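De novo design, hyper stable, disulfide-rich mini protein (Synthetic construct, PDB 5JG9) has no known biological function, being a computationally designed scaffold built to fold into a hyperstable miniprotein held by three disulfides. Local coordinates at residues 4-18 and 34-47. Numbering follows the deposited sequence.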
ATOM      1  N   GLU A   4      -8.644   7.512   4.235  1.00 42.00           N
ATOM      2  CA  GLU A   4      -7.480   6.701   4.295  1.00 38.53           C
ATOM      3  C   GLU A   4      -7.877   5.245   3.961  1.00 35.90           C
ATOM      4  O   GLU A   4      -8.834   4.713   4.571  1.00 34.52           O
ATOM      5  CB  GLU A   4      -7.016   6.807   5.747  1.00 44.26           C
ATOM      6  CG  GLU A   4      -5.550   6.577   6.097  1.00 46.56           C
ATOM      7  CD  GLU A   4      -5.203   7.368   7.383  1.00 51.91           C
ATOM      8  OE1 GLU A   4      -4.720   6.821   8.400  1.00 56.84           O
ATOM      9  OE2 GLU A   4      -5.417   8.555   7.366  1.00 55.81           O
ATOM     10  N   ARG A   5      -7.165   4.626   3.026  1.00 30.83           N
ATOM     11  CA  ARG A   5      -7.429   3.211   2.628  1.00 31.84           C
ATOM     12  C   ARG A   5      -6.187   2.449   2.956  1.00 28.20           C
ATOM     13  O   ARG A   5      -5.100   2.910   2.643  1.00 25.46           O
ATOM     14  CB  ARG A   5      -7.688   3.024   1.127  1.00 33.98           C
ATOM     15  CG  ARG A   5      -8.845   3.829   0.547  1.00 36.93           C
ATOM     16  CD  ARG A   5      -8.599   4.095  -0.954  1.00 39.78           C
ATOM     17  NE  ARG A   5      -9.243   5.294  -1.518  1.00 45.27           N
ATOM     18  CZ  ARG A   5      -9.532   5.536  -2.827  1.00 48.51           C
ATOM     19  NH1 ARG A   5      -9.239   4.658  -3.786  1.00 45.84           N
ATOM     20  NH2 ARG A   5     -10.179   6.685  -3.172  1.00 50.08           N
ATOM     21  N   ARG A   6      -6.358   1.295   3.586  1.00 25.86           N
ATOM     22  CA  ARG A   6      -5.298   0.347   3.848  1.00 24.78           C
ATOM     23  C   ARG A   6      -5.572  -1.017   3.288  1.00 23.15           C
ATOM     24  O   ARG A   6      -6.667  -1.562   3.506  1.00 21.86           O
ATOM     25  CB  ARG A   6      -5.175   0.165   5.349  1.00 27.82           C
ATOM     26  CG  ARG A   6      -4.617   1.269   6.184  1.00 29.17           C
ATOM     27  CD  ARG A   6      -4.578   0.598   7.580  1.00 32.20           C
ATOM     28  NE  ARG A   6      -3.430   1.113   8.247  1.00 35.70           N
ATOM     29  CZ  ARG A   6      -2.357   0.530   8.793  1.00 33.06           C
ATOM     30  NH1 ARG A   6      -2.184  -0.766   8.980  1.00 30.56           N
ATOM     31  NH2 ARG A   6      -1.447   1.392   9.211  1.00 33.52           N
ATOM     32  N   TYR A   7      -4.586  -1.563   2.558  1.00 21.90           N
ATOM     33  CA  TYR A   7      -4.715  -2.913   1.918  1.00 23.69           C
ATOM     34  C   TYR A   7      -3.611  -3.772   2.581  1.00 22.28           C
ATOM     35  O   TYR A   7      -2.444  -3.531   2.336  1.00 18.61           O
ATOM     36  CB  TYR A   7      -4.451  -2.821   0.441  1.00 26.01           C
ATOM     37  CG  TYR A   7      -5.361  -1.870  -0.340  1.00 26.75           C
ATOM     38  CD1 TYR A   7      -6.581  -2.332  -0.880  1.00 30.08           C
ATOM     39  CD2 TYR A   7      -5.058  -0.592  -0.454  1.00 28.39           C
ATOM     40  CE1 TYR A   7      -7.427  -1.470  -1.554  1.00 31.21           C
ATOM     41  CE2 TYR A   7      -5.875   0.299  -1.149  1.00 28.78           C
ATOM     42  CZ  TYR A   7      -7.052  -0.150  -1.672  1.00 30.25           C
ATOM     43  OH  TYR A   7      -7.878   0.696  -2.348  1.00 32.10           O
ATOM     44  N   LYS A   8      -3.980  -4.667   3.491  1.00 22.47           N
ATOM     45  CA  LYS A   8      -3.025  -5.547   4.160  1.00 22.90           C
ATOM     46  C   LYS A   8      -2.769  -6.728   3.211  1.00 23.64           C
ATOM     47  O   LYS A   8      -3.703  -7.357   2.765  1.00 21.08           O
ATOM     48  CB  LYS A   8      -3.490  -6.016   5.544  1.00 27.44           C
ATOM     49  CG  LYS A   8      -2.390  -6.707   6.387  1.00 29.30           C
ATOM     50  CD  LYS A   8      -2.838  -7.271   7.730  1.00 33.09           C
ATOM     51  CE  LYS A   8      -4.044  -8.214   7.599  1.00 36.03           C
ATOM     52  NZ  LYS A   8      -4.553  -8.505   8.941  1.00 40.36           N
ATOM     53  N   ARG A   9      -1.493  -7.089   2.996  1.00 24.76           N
ATOM     54  CA  ARG A   9      -1.139  -8.084   1.946  1.00 25.32           C
ATOM     55  C   ARG A   9      -0.255  -9.200   2.446  1.00 22.88           C
ATOM     56  O   ARG A   9       0.850  -9.355   1.972  1.00 20.92           O
ATOM     57  CB  ARG A   9      -0.496  -7.375   0.737  1.00 25.53           C
ATOM     58  CG  ARG A   9      -1.448  -6.401   0.047  1.00 27.71           C
ATOM     59  CD  ARG A   9      -2.527  -7.220  -0.603  1.00 30.04           C
ATOM     60  NE  ARG A   9      -3.439  -6.448  -1.402  1.00 33.49           N
ATOM     61  CZ  ARG A   9      -4.729  -6.185  -1.102  1.00 38.11           C
ATOM     62  NH1 ARG A   9      -5.325  -6.542   0.103  1.00 35.33           N
ATOM     63  NH2 ARG A   9      -5.402  -5.453  -1.999  1.00 42.50           N
ATOM     64  N   CYS A  10      -0.746  -9.947   3.433  1.00 24.20           N
ATOM     65  CA  CYS A  10       0.043 -11.032   4.031  1.00 22.35           C
ATOM     66  C   CYS A  10       0.435 -12.099   2.995  1.00 22.73           C
ATOM     67  O   CYS A  10       1.428 -12.806   3.175  1.00 22.41           O
ATOM     68  CB  CYS A  10      -0.726 -11.665   5.206  1.00 23.49           C
ATOM     69  SG  CYS A  10      -1.041 -10.550   6.627  1.00 24.21           S
ATOM     70  N   GLY A  11      -0.351 -12.225   1.923  1.00 21.49           N
ATOM     71  CA  GLY A  11      -0.066 -13.281   0.862  1.00 24.82           C
ATOM     72  C   GLY A  11       0.918 -12.792  -0.178  1.00 26.30           C
ATOM     73  O   GLY A  11       1.007 -13.381  -1.211  1.00 26.98           O
ATOM     74  N   GLN A  12       1.597 -11.664   0.070  1.00 25.97           N
ATOM     75  CA  GLN A  12       2.580 -11.129  -0.853  1.00 29.48           C
ATOM     76  C   GLN A  12       3.816 -10.758  -0.079  1.00 30.87           C
ATOM     77  O   GLN A  12       3.757 -10.288   1.032  1.00 30.36           O
ATOM     78  CB  GLN A  12       2.017  -9.868  -1.476  1.00 28.69           C
ATOM     79  CG  GLN A  12       0.689 -10.070  -2.218  1.00 29.66           C
ATOM     80  CD  GLN A  12       0.140  -8.887  -3.027  1.00 29.36           C
ATOM     81  OE1 GLN A  12      -0.809  -9.050  -3.845  1.00 35.50           O
ATOM     82  NE2 GLN A  12       0.608  -7.727  -2.751  1.00 27.97           N
ATOM     83  N   ASP A  13       4.956 -10.860  -0.746  1.00 36.31           N
ATOM     84  CA  ASP A  13       6.211 -10.269  -0.229  1.00 38.24           C
ATOM     85  C   ASP A  13       6.305  -8.726  -0.314  1.00 35.57           C
ATOM     86  O   ASP A  13       5.531  -8.005  -1.008  1.00 34.02           O
ATOM     87  CB  ASP A  13       7.468 -10.956  -0.807  1.00 44.34           C
ATOM     88  CG  ASP A  13       7.786 -10.604  -2.260  1.00 48.21           C
ATOM     89  OD1 ASP A  13       8.643 -11.319  -2.818  1.00 53.09           O
ATOM     90  OD2 ASP A  13       7.233  -9.651  -2.831  1.00 50.83           O
ATOM     91  N   GLU A  14       7.244  -8.217   0.468  1.00 36.44           N
ATOM     92  CA  GLU A  14       7.412  -6.790   0.627  1.00 37.54           C
ATOM     93  C   GLU A  14       7.627  -6.116  -0.756  1.00 39.40           C
ATOM     94  O   GLU A  14       7.086  -5.077  -1.053  1.00 39.04           O
ATOM     95  CB  GLU A  14       8.627  -6.545   1.501  1.00 40.58           C
ATOM     96  CG  GLU A  14       8.934  -5.068   1.702  1.00 41.76           C
ATOM     97  CD  GLU A  14      10.193  -4.841   2.506  1.00 43.77           C
ATOM     98  OE1 GLU A  14      10.874  -5.817   2.872  1.00 48.18           O
ATOM     99  OE2 GLU A  14      10.481  -3.681   2.774  1.00 45.35           O
ATOM    100  N   GLU A  15       8.431  -6.756  -1.600  1.00 42.13           N
ATOM    101  CA  GLU A  15       8.840  -6.174  -2.893  1.00 45.66           C
ATOM    102  C   GLU A  15       7.588  -5.904  -3.759  1.00 41.47           C
ATOM    103  O   GLU A  15       7.366  -4.786  -4.202  1.00 40.07           O
ATOM    104  CB  GLU A  15       9.893  -7.107  -3.553  1.00 50.69           C
ATOM    105  CG  GLU A  15      10.705  -6.446  -4.655  1.00 55.88           C
ATOM    106  CD  GLU A  15       9.955  -6.294  -5.979  1.00 57.42           C
ATOM    107  OE1 GLU A  15      10.249  -5.261  -6.706  1.00 59.83           O
ATOM    108  OE2 GLU A  15       9.099  -7.218  -6.297  1.00 54.80           O
ATOM    109  N   ARG A  16       6.693  -6.895  -3.819  1.00 42.27           N
ATOM    110  CA  ARG A  16       5.446  -6.815  -4.600  1.00 40.56           C
ATOM    111  C   ARG A  16       4.479  -5.811  -4.044  1.00 35.59           C
ATOM    112  O   ARG A  16       3.853  -5.039  -4.766  1.00 33.04           O
ATOM    113  CB  ARG A  16       4.756  -8.164  -4.595  1.00 42.42           C
ATOM    114  CG  ARG A  16       3.559  -8.193  -5.486  1.00 43.17           C
ATOM    115  CD  ARG A  16       3.043  -9.610  -5.672  1.00 47.67           C
ATOM    116  NE  ARG A  16       1.785  -9.575  -6.408  1.00 51.04           N
ATOM    117  CZ  ARG A  16       0.815 -10.520  -6.395  1.00 51.82           C
ATOM    118  NH1 ARG A  16       0.951 -11.632  -5.680  1.00 54.02           N
ATOM    119  NH2 ARG A  16      -0.323 -10.337  -7.092  1.00 49.41           N
ATOM    120  N   VAL A  17       4.347  -5.801  -2.722  1.00 33.66           N
ATOM    121  CA  VAL A  17       3.432  -4.900  -2.099  1.00 28.88           C
ATOM    122  C   VAL A  17       3.855  -3.435  -2.452  1.00 28.91           C
ATOM    123  O   VAL A  17       2.986  -2.569  -2.728  1.00 26.89           O
ATOM    124  CB  VAL A  17       3.332  -5.116  -0.567  1.00 27.59           C
ATOM    125  CG1 VAL A  17       2.473  -4.072   0.091  1.00 24.81           C
ATOM    126  CG2 VAL A  17       2.713  -6.473  -0.251  1.00 28.28           C
ATOM    127  N   ARG A  18       5.143  -3.159  -2.292  1.00 29.88           N
ATOM    128  CA  ARG A  18       5.709  -1.814  -2.458  1.00 31.35           C
ATOM    129  C   ARG A  18       5.486  -1.328  -3.893  1.00 31.57           C
ATOM    130  O   ARG A  18       5.071  -0.191  -4.134  1.00 30.23           O
ATOM    131  CB  ARG A  18       7.227  -1.833  -2.101  1.00 35.66           C
ATOM    132  CG  ARG A  18       7.499  -1.761  -0.595  1.00 38.13           C
ATOM    133  CD  ARG A  18       8.977  -1.887  -0.315  1.00 44.62           C
ATOM    134  NE  ARG A  18       9.224  -1.936   1.117  1.00 48.29           N
ATOM    135  CZ  ARG A  18       9.028  -0.913   1.971  1.00 48.66           C
ATOM    136  NH1 ARG A  18       8.609   0.324   1.605  1.00 46.64           N
ATOM    137  NH2 ARG A  18       9.251  -1.159   3.240  1.00 54.78           N
ATOM    138  N   ILE A  34       3.895   2.589   2.557  1.00 25.91           N
ATOM    139  CA  ILE A  34       3.949   1.199   2.928  1.00 26.90           C
ATOM    140  C   ILE A  34       4.178   1.179   4.416  1.00 27.30           C
ATOM    141  O   ILE A  34       5.061   1.863   4.948  1.00 25.21           O
ATOM    142  CB  ILE A  34       5.012   0.420   2.137  1.00 29.15           C
ATOM    143  CG1 ILE A  34       4.487   0.109   0.715  1.00 30.12           C
ATOM    144  CG2 ILE A  34       5.295  -0.909   2.759  1.00 30.88           C
ATOM    145  CD1 ILE A  34       4.676   1.293  -0.240  1.00 33.68           C
ATOM    146  N   ARG A  35       3.277   0.444   5.095  1.00 27.00           N
ATOM    147  CA  ARG A  35       3.296   0.264   6.545  1.00 28.39           C
ATOM    148  C   ARG A  35       3.491  -1.248   6.824  1.00 29.19           C
ATOM    149  O   ARG A  35       3.512  -2.040   5.881  1.00 27.74           O
ATOM    150  CB  ARG A  35       1.965   0.737   7.165  1.00 28.52           C
ATOM    151  CG  ARG A  35       1.383   2.062   6.586  1.00 28.90           C
ATOM    152  CD  ARG A  35       2.292   3.211   6.880  1.00 31.08           C
ATOM    153  NE  ARG A  35       1.699   4.509   6.653  1.00 30.27           N
ATOM    154  CZ  ARG A  35       2.425   5.616   6.626  1.00 34.28           C
ATOM    155  NH1 ARG A  35       3.766   5.571   6.707  1.00 35.24           N
ATOM    156  NH2 ARG A  35       1.827   6.797   6.462  1.00 36.72           N
ATOM    157  N   LYS A  36       3.622  -1.612   8.101  1.00 29.62           N
ATOM    158  CA  LYS A  36       3.619  -3.059   8.498  1.00 31.16           C
ATOM    159  C   LYS A  36       2.666  -3.311   9.620  1.00 29.79           C
ATOM    160  O   LYS A  36       2.479  -2.482  10.515  1.00 29.43           O
ATOM    161  CB  LYS A  36       4.947  -3.527   8.970  1.00 34.67           C
ATOM    162  CG  LYS A  36       5.955  -3.640   7.904  1.00 37.10           C
ATOM    163  CD  LYS A  36       7.188  -4.351   8.451  1.00 40.47           C
ATOM    164  CE  LYS A  36       6.989  -5.829   8.394  1.00 41.82           C
ATOM    165  NZ  LYS A  36       8.321  -6.474   8.639  1.00 47.33           N
ATOM    166  N   GLU A  37       1.990  -4.421   9.504  1.00 27.52           N
ATOM    167  CA  GLU A  37       1.182  -4.921  10.547  1.00 27.90           C
ATOM    168  C   GLU A  37       1.738  -6.316  10.852  1.00 27.89           C
ATOM    169  O   GLU A  37       1.613  -7.242  10.017  1.00 24.62           O
ATOM    170  CB  GLU A  37      -0.267  -5.005  10.118  1.00 29.32           C
ATOM    171  CG  GLU A  37      -1.277  -4.499  11.098  1.00 32.59           C
ATOM    172  CD  GLU A  37      -2.679  -4.399  10.492  1.00 32.52           C
ATOM    173  OE1 GLU A  37      -2.921  -3.794   9.423  1.00 27.48           O
ATOM    174  OE2 GLU A  37      -3.606  -4.904  11.122  1.00 35.36           O
ATOM    175  N   GLY A  38       2.369  -6.493  12.051  1.00 27.56           N
ATOM    176  CA  GLY A  38       3.071  -7.714  12.285  1.00 29.11           C
ATOM    177  C   GLY A  38       4.187  -7.854  11.273  1.00 28.77           C
ATOM    178  O   GLY A  38       4.968  -6.902  11.092  1.00 28.12           O
ATOM    179  N   ASN A  39       4.229  -8.980  10.582  1.00 26.27           N
ATOM    180  CA  ASN A  39       5.196  -9.100   9.452  1.00 27.58           C
ATOM    181  C   ASN A  39       4.600  -8.913   8.062  1.00 25.12           C
ATOM    182  O   ASN A  39       5.309  -9.202   7.076  1.00 24.90           O
ATOM    183  CB  ASN A  39       5.876 -10.486   9.512  1.00 30.63           C
ATOM    184  CG  ASN A  39       7.146 -10.565   8.705  1.00 34.18           C
ATOM    185  OD1 ASN A  39       7.915  -9.568   8.558  1.00 37.80           O
ATOM    186  ND2 ASN A  39       7.378 -11.754   8.100  1.00 35.44           N
ATOM    187  N   CYS A  40       3.339  -8.500   7.979  1.00 23.67           N
ATOM    188  CA  CYS A  40       2.626  -8.265   6.727  1.00 23.91           C
ATOM    189  C   CYS A  40       2.764  -6.837   6.334  1.00 26.32           C
ATOM    190  O   CYS A  40       2.644  -5.939   7.198  1.00 26.06           O
ATOM    191  CB  CYS A  40       1.146  -8.543   6.933  1.00 23.79           C
ATOM    192  SG  CYS A  40       0.784 -10.237   7.397  1.00 23.33           S
ATOM    193  N   TYR A  41       3.015  -6.591   5.058  1.00 25.47           N
ATOM    194  CA  TYR A  41       3.107  -5.272   4.514  1.00 25.96           C
ATOM    195  C   TYR A  41       1.722  -4.819   4.083  1.00 23.79           C
ATOM    196  O   TYR A  41       0.860  -5.635   3.737  1.00 20.31           O
ATOM    197  CB  TYR A  41       4.119  -5.219   3.354  1.00 26.60           C
ATOM    198  CG  TYR A  41       5.493  -5.348   3.913  1.00 27.17           C
ATOM    199  CD1 TYR A  41       6.039  -6.586   4.134  1.00 28.25           C
ATOM    200  CD2 TYR A  41       6.245  -4.206   4.256  1.00 28.84           C
ATOM    201  CE1 TYR A  41       7.253  -6.732   4.774  1.00 30.57           C
ATOM    202  CE2 TYR A  41       7.498  -4.320   4.823  1.00 31.16           C
ATOM    203  CZ  TYR A  41       7.992  -5.571   5.092  1.00 32.43           C
ATOM    204  OH  TYR A  41       9.207  -5.710   5.679  1.00 34.92           O
ATOM    205  N   VAL A  42       1.545  -3.499   4.219  1.00 21.69           N
ATOM    206  CA  VAL A  42       0.264  -2.815   4.127  1.00 21.74           C
ATOM    207  C   VAL A  42       0.490  -1.630   3.164  1.00 20.90           C
ATOM    208  O   VAL A  42       1.355  -0.832   3.356  1.00 21.09           O
ATOM    209  CB  VAL A  42      -0.265  -2.325   5.532  1.00 21.89           C
ATOM    210  CG1 VAL A  42      -1.587  -1.559   5.379  1.00 21.75           C
ATOM    211  CG2 VAL A  42      -0.463  -3.491   6.472  1.00 23.64           C
ATOM    212  N   CYS A  43      -0.298  -1.571   2.108  1.00 21.15           N
ATOM    213  CA  CYS A  43      -0.419  -0.399   1.238  1.00 22.30           C
ATOM    214  C   CYS A  43      -1.454   0.594   1.800  1.00 22.99           C
ATOM    215  O   CYS A  43      -2.658   0.257   1.925  1.00 23.23           O
ATOM    216  CB  CYS A  43      -0.816  -0.798  -0.169  1.00 22.16           C
ATOM    217  SG  CYS A  43      -0.964   0.643  -1.222  1.00 23.38           S
ATOM    218  N   GLU A  44      -1.021   1.781   2.141  1.00 22.83           N
ATOM    219  CA  GLU A  44      -1.951   2.864   2.542  1.00 23.98           C
ATOM    220  C   GLU A  44      -2.071   3.885   1.457  1.00 23.85           C
ATOM    221  O   GLU A  44      -1.044   4.457   1.013  1.00 24.61           O
ATOM    222  CB  GLU A  44      -1.410   3.522   3.808  1.00 27.11           C
ATOM    223  CG  GLU A  44      -2.186   4.825   4.141  1.00 31.24           C
ATOM    224  CD  GLU A  44      -1.488   5.606   5.265  1.00 33.86           C
ATOM    225  OE1 GLU A  44      -0.943   6.712   4.949  1.00 35.09           O
ATOM    226  OE2 GLU A  44      -1.416   5.065   6.380  1.00 33.09           O
ATOM    227  N   ILE A  45      -3.296   4.198   1.074  1.00 23.38           N
ATOM    228  CA  ILE A  45      -3.572   5.145  -0.048  1.00 25.51           C
ATOM    229  C   ILE A  45      -4.345   6.293   0.611  1.00 28.12           C
ATOM    230  O   ILE A  45      -5.265   6.053   1.441  1.00 25.25           O
ATOM    231  CB  ILE A  45      -4.411   4.493  -1.206  1.00 26.27           C
ATOM    232  CG1 ILE A  45      -3.628   3.257  -1.853  1.00 24.38           C
ATOM    233  CG2 ILE A  45      -4.827   5.501  -2.287  1.00 28.37           C
ATOM    234  CD1 ILE A  45      -2.307   3.605  -2.469  1.00 24.45           C
ATOM    235  N   ARG A  46      -3.940   7.498   0.298  1.00 29.79           N
ATOM    236  CA  ARG A  46      -4.656   8.742   0.734  1.00 34.13           C
ATOM    237  C   ARG A  46      -4.986   9.601  -0.562  1.00 34.99           C
ATOM    238  O   ARG A  46      -4.099  10.233  -1.089  1.00 35.46           O
ATOM    239  CB  ARG A  46      -3.818   9.610   1.723  1.00 37.69           C
ATOM    240  CG  ARG A  46      -3.388   8.897   2.956  1.00 40.31           C
ATOM    241  CD  ARG A  46      -2.747   9.817   3.980  1.00 44.64           C
ATOM    242  NE  ARG A  46      -2.530   9.059   5.206  1.00 52.63           N
ATOM    243  CZ  ARG A  46      -1.947   9.498   6.334  1.00 58.03           C
ATOM    244  NH1 ARG A  46      -1.467  10.738   6.429  1.00 59.38           N
ATOM    245  NH2 ARG A  46      -1.841   8.663   7.399  1.00 61.09           N
ATOM    246  N   CYS A  47      -6.245   9.625  -1.010  1.00 36.67           N
ATOM    247  CA  CYS A  47      -6.697  10.420  -2.136  1.00 38.56           C
ATOM    248  C   CYS A  47      -7.316  11.745  -1.679  1.00 41.59           C
ATOM    249  O   CYS A  47      -7.490  11.846  -0.436  1.00 41.68           O
ATOM    250  CB  CYS A  47      -7.779   9.676  -2.866  1.00 40.22           C
ATOM    251  SG  CYS A  47      -7.243   8.137  -3.572  1.00 36.19           S
ATOM    252  OXT CYS A  47      -7.680  12.630  -2.557  1.00 42.13           O
TER
HETATM  253  O   HOH W   1       0.639  -0.487  10.262  1.00 24.41           O
HETATM  254  O   HOH W   2       3.362  -8.984   3.295  1.00 19.81           O
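With its CG turned anti to the backbone N (chi1 178°) and the chain extended beyond it, E14 lays its methylene carbons over the Y41 ring, whose CG, anti to its carbonyl carbon (chi1 -72°), brings the ring against the helix's first turn. E14 CG stands 3.6 Å from the ring centroid, a CH-pi contact over the face, and the carboxylate continues nearly parallel to the ring. The pair joins helix 14-28 to the central strand of a strand-helix-strand-strand fold, in which 40-46 runs between 5-8 and 31-37, antiparallel to both. R18 fixes the far end of E14: NE and NH2 both grip OE2 in a salt bridge, NE at 2.7 Å, while I34 CG2 covers one face of the guanidinium. Nearer the interior, V17, beta-branched and apolar, suits its buried place, its CG1 methyl reaching Y41 CB at 3.8 Å.

Strands 5-8 and 40-46 are zipped by paired bonds at the hydrogen-bonded pairs R5-I45 and Y7-C43; R5 N meets I45 O almost straight. The side chains of these pairs face the helix, where C43 forms a disulfide with C21 and Y7 makes a cation-pi contact with R24. The Y7 ring turns its edge to I45, CE2 lying 3.8 Å from CG1.

R6, K8, V42 and E44 occupy the other face. There long charged chains serve well, giving aliphatic cover and polar ends: K8 CG packs on V42 CG2, and R6 NH1 makes a weak salt-bridge bond to E37 OE1. R35 and R46 both pair with E44, probably stabilising its negative charge. Beyond the strand pairing, R9 N still donates to Y41 O, and the two segments are then locked covalently by the disulfide between C10 SG and C40 SG, 2.0 Å long with a torsion of 107°.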